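Local coordinates for conserved hypothetical secreted protein (Helicobacter pylori, PDB 4RNZ) that is a cell-shape determinant of the M23B metallopeptidase family that probably cleaves peptidoglycan with the help of a bound zinc ion, at residues Leu11-Leu24 against Ile68-Asp80. Residues are numbered along the deposited sequence; the frame is centred on the assembly and turned at random.
Sequences LLGFLEKNHIPQKL and IHIYKKGEDYFLD
A partly buried apolar contact joins helix 11-17 and the chain after it to the edge hairpin of the five-stranded antiparallel sheet in the N-terminal domain: Leu11, Leu15, Ile20 and Leu24 pack against Ile70, Tyr77 and Leu79 on one face of that hairpin. No hydrogen bond crosses between residues 11-24 and 68-80. The axes of helix 11-17 and strand 68-73 run at 22° to each other. Leu11 straddles two strands: its CD1 lies alongside Ile70, and Leu11 CD2 meets Leu79 CD1 tip to tip at 4.0 Å. Ile70 CD1 is shared with Leu15, whose CD2 lies 3.9 Å away.

Beyond the helix, Ile20 meets one face of the Tyr77 ring at about a right angle, with CG1 and CG2 both over it. Its CG1 sits 3.9 Å from the centroid, 14° off the normal, in a CH-pi contact, while CG2 presses on Tyr77 CG at 3.7 Å. Lys72 CB covers the opposite ring face, and the hydroxyl bonds to Leu55 O on strand 55-61, the next but one, so ring and polar end are both held. With CG anti to the backbone N (chi1 -165°), Leu24 drops onto the edge strand: CD2 meets Tyr77 CB at 3.8 Å and CG meets Leu79 CB at 3.9 Å.

Ile20 is delivered by a Schellman motif, in which Ile20 N bonds to Leu15 O and His19 N to Glu16 O, and His19, of positive phi, turns the chain. The same domain supplies Glu34 to the zinc site, its side chain about 11 Å from that of Leu11. Here the Schellman-capped helix 11-17, the turn after it and the start of the short helix 23-26 cover one face of the edge hairpin, whose strands 66-73 and 76-83 are joined by a type II' turn, an alpha/beta two-layer packing.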
loop_
_atom_site.group_PDB
_atom_site.type_symbol
_atom_site.label_atom_id
_atom_site.label_comp_id
_atom_site.label_asym_id
_atom_site.label_seq_id
_atom_site.Cartn_x
_atom_site.Cartn_y
_atom_site.Cartn_z
ATOM N N LEU A 11 11.591 -9.204 -13.526
ATOM C CA LEU A 11 10.842 -10.121 -14.374
ATOM C C LEU A 11 11.832 -10.729 -15.383
ATOM O O LEU A 11 11.923 -11.926 -15.552
ATOM C CB LEU A 11 9.680 -9.397 -15.056
ATOM C CG LEU A 11 8.929 -10.193 -16.115
ATOM C CD1 LEU A 11 8.376 -11.505 -15.538
ATOM C CD2 LEU A 11 7.833 -9.354 -16.738
ATOM N N LEU A 12 12.637 -9.880 -15.998
ATOM C CA LEU A 12 13.568 -10.325 -17.031
ATOM C C LEU A 12 14.571 -11.340 -16.476
ATOM O O LEU A 12 14.821 -12.405 -17.073
ATOM C CB LEU A 12 14.257 -9.091 -17.602
ATOM C CG LEU A 12 14.934 -9.058 -18.948
ATOM C CD1 LEU A 12 14.077 -9.675 -20.042
ATOM C CD2 LEU A 12 15.254 -7.587 -19.231
ATOM N N GLY A 13 15.120 -11.033 -15.309
ATOM C CA GLY A 13 15.999 -11.959 -14.637
ATOM C C GLY A 13 15.296 -13.262 -14.344
ATOM O O GLY A 13 15.899 -14.308 -14.451
ATOM N N PHE A 14 14.007 -13.216 -13.979
ATOM C CA PHE A 14 13.268 -14.448 -13.728
ATOM C C PHE A 14 13.101 -15.257 -15.029
ATOM O O PHE A 14 13.210 -16.492 -15.037
ATOM C CB PHE A 14 11.908 -14.115 -13.082
ATOM C CG PHE A 14 11.070 -15.311 -12.763
ATOM C CD1 PHE A 14 11.269 -16.028 -11.587
ATOM C CD2 PHE A 14 10.063 -15.714 -13.626
ATOM C CE1 PHE A 14 10.485 -17.129 -11.302
ATOM C CE2 PHE A 14 9.278 -16.815 -13.340
ATOM C CZ PHE A 14 9.487 -17.529 -12.188
ATOM N N LEU A 15 12.820 -14.562 -16.123
ATOM C CA LEU A 15 12.654 -15.240 -17.408
ATOM C C LEU A 15 13.951 -15.942 -17.805
ATOM O O LEU A 15 13.951 -17.132 -18.144
ATOM C CB LEU A 15 12.250 -14.257 -18.486
ATOM C CG LEU A 15 10.906 -13.564 -18.326
ATOM C CD1 LEU A 15 10.595 -12.802 -19.598
ATOM C CD2 LEU A 15 9.808 -14.584 -18.039
ATOM N N GLU A 16 15.044 -15.192 -17.735
ATOM C CA GLU A 16 16.420 -15.697 -18.000
ATOM C C GLU A 16 16.763 -16.907 -17.141
ATOM O O GLU A 16 17.152 -17.945 -17.646
ATOM C CB GLU A 16 17.445 -14.573 -17.750
ATOM C CG GLU A 16 18.915 -14.989 -17.798
ATOM C CD GLU A 16 19.866 -13.802 -17.682
ATOM O OE1 GLU A 16 19.729 -13.011 -16.715
ATOM O OE2 GLU A 16 20.745 -13.650 -18.564
ATOM N N LYS A 17 16.567 -16.792 -15.833
ATOM C CA LYS A 17 16.886 -17.901 -14.920
ATOM C C LYS A 17 16.139 -19.177 -15.236
ATOM O O LYS A 17 16.638 -20.271 -14.981
ATOM C CB LYS A 17 16.592 -17.499 -13.470
ATOM C CG LYS A 17 17.277 -18.371 -12.438
ATOM C CD LYS A 17 17.985 -17.511 -11.395
ATOM C CE LYS A 17 18.894 -18.339 -10.497
ATOM N NZ LYS A 17 18.111 -19.197 -9.569
ATOM N N ASN A 18 14.932 -19.040 -15.768
ATOM C CA ASN A 18 14.108 -20.183 -16.085
ATOM C C ASN A 18 14.037 -20.490 -17.566
ATOM O O ASN A 18 13.167 -21.219 -17.974
ATOM C CB ASN A 18 12.697 -19.968 -15.522
ATOM C CG ASN A 18 12.684 -20.016 -14.016
ATOM O OD1 ASN A 18 12.732 -21.094 -13.430
ATOM N ND2 ASN A 18 12.684 -18.850 -13.379
ATOM N N HIS A 19 14.922 -19.896 -18.359
ATOM C CA HIS A 19 15.060 -20.245 -19.771
ATOM C C HIS A 19 13.773 -20.014 -20.550
ATOM O O HIS A 19 13.391 -20.828 -21.386
ATOM C CB HIS A 19 15.517 -21.701 -19.914
ATOM C CG HIS A 19 16.622 -22.082 -18.981
ATOM N ND1 HIS A 19 17.907 -21.602 -19.110
ATOM C CD2 HIS A 19 16.631 -22.892 -17.898
ATOM C CE1 HIS A 19 18.662 -22.099 -18.148
ATOM N NE2 HIS A 19 17.911 -22.885 -17.398
ATOM N N ILE A 20 13.090 -18.919 -20.240
ATOM C CA ILE A 20 11.906 -18.503 -20.966
ATOM C C ILE A 20 12.385 -17.399 -21.898
ATOM O O ILE A 20 13.108 -16.520 -21.463
ATOM C CB ILE A 20 10.827 -17.957 -20.016
ATOM C CG1 ILE A 20 10.368 -19.064 -19.063
ATOM C CG2 ILE A 20 9.653 -17.376 -20.804
ATOM C CD1 ILE A 20 9.726 -18.557 -17.785
ATOM N N PRO A 21 12.004 -17.449 -23.182
ATOM C CA PRO A 21 12.479 -16.417 -24.091
ATOM C C PRO A 21 12.178 -15.001 -23.598
ATOM O O PRO A 21 11.032 -14.660 -23.273
ATOM C CB PRO A 21 11.696 -16.699 -25.379
ATOM C CG PRO A 21 11.384 -18.163 -25.317
ATOM C CD PRO A 21 11.142 -18.435 -23.859
ATOM N N GLN A 22 13.202 -14.168 -23.605
ATOM C CA GLN A 22 13.122 -12.852 -23.029
ATOM C C GLN A 22 12.253 -11.888 -23.820
ATOM O O GLN A 22 11.837 -10.853 -23.285
ATOM C CB GLN A 22 14.530 -12.303 -22.797
ATOM C CG GLN A 22 15.177 -12.934 -21.567
ATOM C CD GLN A 22 16.688 -12.754 -21.514
ATOM O OE1 GLN A 22 17.191 -11.643 -21.386
ATOM N NE2 GLN A 22 17.412 -13.866 -21.559
ATOM N N LYS A 23 11.944 -12.227 -25.074
ATOM C CA LYS A 23 11.002 -11.422 -25.864
ATOM C C LYS A 23 9.644 -11.353 -25.221
ATOM O O LYS A 23 8.850 -10.467 -25.525
ATOM C CB LYS A 23 10.842 -11.977 -27.272
ATOM C CG LYS A 23 10.106 -13.301 -27.346
ATOM C CD LYS A 23 10.165 -13.877 -28.758
ATOM C CE LYS A 23 9.986 -15.394 -28.734
ATOM N NZ LYS A 23 10.150 -15.947 -30.097
ATOM N N LEU A 24 9.333 -12.343 -24.393
ATOM C CA LEU A 24 8.106 -12.306 -23.609
ATOM C C LEU A 24 8.016 -10.994 -22.811
ATOM O O LEU A 24 6.953 -10.404 -22.690
ATOM C CB LEU A 24 8.023 -13.540 -22.701
ATOM C CG LEU A 24 6.661 -13.845 -22.085
ATOM C CD1 LEU A 24 5.589 -13.989 -23.152
ATOM C CD2 LEU A 24 6.738 -15.110 -21.230
ATOM N N ILE A 68 0.987 -11.208 -12.421
ATOM C CA ILE A 68 1.475 -11.697 -13.689
ATOM C C ILE A 68 1.216 -13.193 -13.722
ATOM O O ILE A 68 1.607 -13.900 -12.799
ATOM C CB ILE A 68 2.989 -11.488 -13.796
ATOM C CG1 ILE A 68 3.285 -10.004 -13.979
ATOM C CG2 ILE A 68 3.594 -12.308 -14.941
ATOM C CD1 ILE A 68 4.758 -9.681 -13.810
ATOM N N HIS A 69 0.584 -13.657 -14.791
ATOM C CA HIS A 69 0.466 -15.083 -15.064
ATOM C C HIS A 69 1.314 -15.451 -16.280
ATOM O O HIS A 69 1.023 -15.013 -17.401
ATOM C CB HIS A 69 -1.000 -15.425 -15.332
ATOM C CG HIS A 69 -1.260 -16.886 -15.560
ATOM N ND1 HIS A 69 -2.338 -17.348 -16.301
ATOM C CD2 HIS A 69 -0.581 -17.986 -15.156
ATOM C CE1 HIS A 69 -2.297 -18.669 -16.352
ATOM N NE2 HIS A 69 -1.258 -19.082 -15.645
ATOM N N ILE A 70 2.355 -16.247 -16.051
ATOM C CA ILE A 70 3.185 -16.790 -17.118
ATOM C C ILE A 70 2.828 -18.245 -17.283
ATOM O O ILE A 70 2.766 -18.993 -16.294
ATOM C CB ILE A 70 4.687 -16.713 -16.794
ATOM C CG1 ILE A 70 5.147 -15.249 -16.831
ATOM C CG2 ILE A 70 5.507 -17.555 -17.766
ATOM C CD1 ILE A 70 6.423 -14.991 -16.071
ATOM N N TYR A 71 2.569 -18.654 -18.523
ATOM C CA TYR A 71 2.230 -20.065 -18.750
ATOM C C TYR A 71 2.705 -20.504 -20.117
ATOM O O TYR A 71 2.742 -19.705 -21.067
ATOM C CB TYR A 71 0.735 -20.338 -18.603
ATOM C CG TYR A 71 -0.120 -19.455 -19.460
ATOM C CD1 TYR A 71 -0.439 -18.170 -19.044
ATOM C CD2 TYR A 71 -0.599 -19.880 -20.704
ATOM C CE1 TYR A 71 -1.216 -17.343 -19.821
ATOM C CE2 TYR A 71 -1.378 -19.046 -21.483
ATOM C CZ TYR A 71 -1.679 -17.782 -21.030
ATOM O OH TYR A 71 -2.432 -16.923 -21.774
ATOM N N LYS A 72 3.112 -21.763 -20.177
ATOM C CA LYS A 72 3.518 -22.396 -21.426
ATOM C C LYS A 72 2.291 -23.026 -22.067
ATOM O O LYS A 72 1.611 -23.810 -21.421
ATOM C CB LYS A 72 4.573 -23.459 -21.149
ATOM C CG LYS A 72 5.185 -24.003 -22.427
ATOM C CD LYS A 72 6.356 -24.928 -22.167
ATOM C CE LYS A 72 6.951 -25.356 -23.499
ATOM N NZ LYS A 72 8.284 -25.974 -23.291
ATOM N N LYS A 73 1.975 -22.650 -23.309
ATOM C CA LYS A 73 0.907 -23.317 -24.063
ATOM C C LYS A 73 1.464 -23.805 -25.406
ATOM O O LYS A 73 1.988 -23.013 -26.202
ATOM C CB LYS A 73 -0.308 -22.404 -24.251
ATOM C CG LYS A 73 -1.319 -22.883 -25.285
ATOM C CD LYS A 73 -2.770 -22.535 -24.944
ATOM C CE LYS A 73 -2.996 -21.049 -24.695
ATOM N NZ LYS A 73 -2.722 -20.194 -25.883
ATOM N N GLY A 74 1.360 -25.117 -25.628
ATOM C CA GLY A 74 2.017 -25.762 -26.749
ATOM C C GLY A 74 3.499 -25.492 -26.636
ATOM O O GLY A 74 4.113 -25.788 -25.626
ATOM N N GLU A 75 4.067 -24.871 -27.661
ATOM C CA GLU A 75 5.506 -24.642 -27.715
ATOM C C GLU A 75 5.916 -23.250 -27.233
ATOM O O GLU A 75 7.097 -22.909 -27.278
ATOM C CB GLU A 75 5.982 -24.834 -29.161
ATOM C CG GLU A 75 5.810 -26.249 -29.689
ATOM C CD GLU A 75 6.723 -27.256 -29.004
ATOM O OE1 GLU A 75 7.669 -26.863 -28.296
ATOM O OE2 GLU A 75 6.497 -28.460 -29.186
ATOM N N ASP A 76 4.957 -22.444 -26.785
ATOM C CA ASP A 76 5.217 -21.032 -26.510
ATOM C C ASP A 76 4.796 -20.621 -25.117
ATOM O O ASP A 76 3.885 -21.206 -24.532
ATOM C CB ASP A 76 4.484 -20.151 -27.513
ATOM C CG ASP A 76 4.994 -20.332 -28.917
ATOM O OD1 ASP A 76 6.206 -20.126 -29.120
ATOM O OD2 ASP A 76 4.178 -20.697 -29.797
ATOM N N TYR A 77 5.458 -19.582 -24.612
ATOM C CA TYR A 77 5.125 -18.996 -23.329
ATOM C C TYR A 77 4.293 -17.778 -23.584
ATOM O O TYR A 77 4.405 -17.125 -24.631
ATOM C CB TYR A 77 6.385 -18.625 -22.549
ATOM C CG TYR A 77 7.040 -19.796 -21.857
ATOM C CD1 TYR A 77 6.674 -20.161 -20.566
ATOM C CD2 TYR A 77 8.040 -20.529 -22.481
ATOM C CE1 TYR A 77 7.290 -21.218 -19.917
ATOM C CE2 TYR A 77 8.655 -21.583 -21.848
ATOM C CZ TYR A 77 8.282 -21.930 -20.567
ATOM O OH TYR A 77 8.913 -22.984 -19.946
ATOM N N PHE A 78 3.430 -17.478 -22.621
ATOM C CA PHE A 78 2.551 -16.332 -22.704
ATOM C C PHE A 78 2.593 -15.576 -21.385
ATOM O O PHE A 78 2.917 -16.153 -20.384
ATOM C CB PHE A 78 1.146 -16.830 -22.982
ATOM C CG PHE A 78 0.990 -17.408 -24.359
ATOM C CD1 PHE A 78 1.288 -18.743 -24.609
ATOM C CD2 PHE A 78 0.610 -16.604 -25.409
ATOM C CE1 PHE A 78 1.167 -19.256 -25.889
ATOM C CE2 PHE A 78 0.497 -17.119 -26.703
ATOM C CZ PHE A 78 0.766 -18.441 -26.929
ATOM N N LEU A 79 2.228 -14.300 -21.390
ATOM C CA LEU A 79 2.213 -13.530 -20.162
ATOM C C LEU A 79 0.971 -12.697 -20.128
ATOM O O LEU A 79 0.743 -11.886 -21.031
ATOM C CB LEU A 79 3.471 -12.670 -20.108
ATOM C CG LEU A 79 3.809 -12.033 -18.773
ATOM C CD1 LEU A 79 5.312 -11.823 -18.672
ATOM C CD2 LEU A 79 3.015 -10.745 -18.590
ATOM N N ASP A 80 0.144 -12.924 -19.109
ATOM C CA ASP A 80 -1.064 -12.141 -18.914
ATOM C C ASP A 80 -0.958 -11.429 -17.575
ATOM O O ASP A 80 -0.281 -11.901 -16.676
ATOM C CB ASP A 80 -2.340 -13.010 -18.886
ATOM C CG ASP A 80 -2.609 -13.716 -20.194
ATOM O OD1 ASP A 80 -2.306 -13.149 -21.249
ATOM O OD2 ASP A 80 -3.139 -14.845 -20.163
#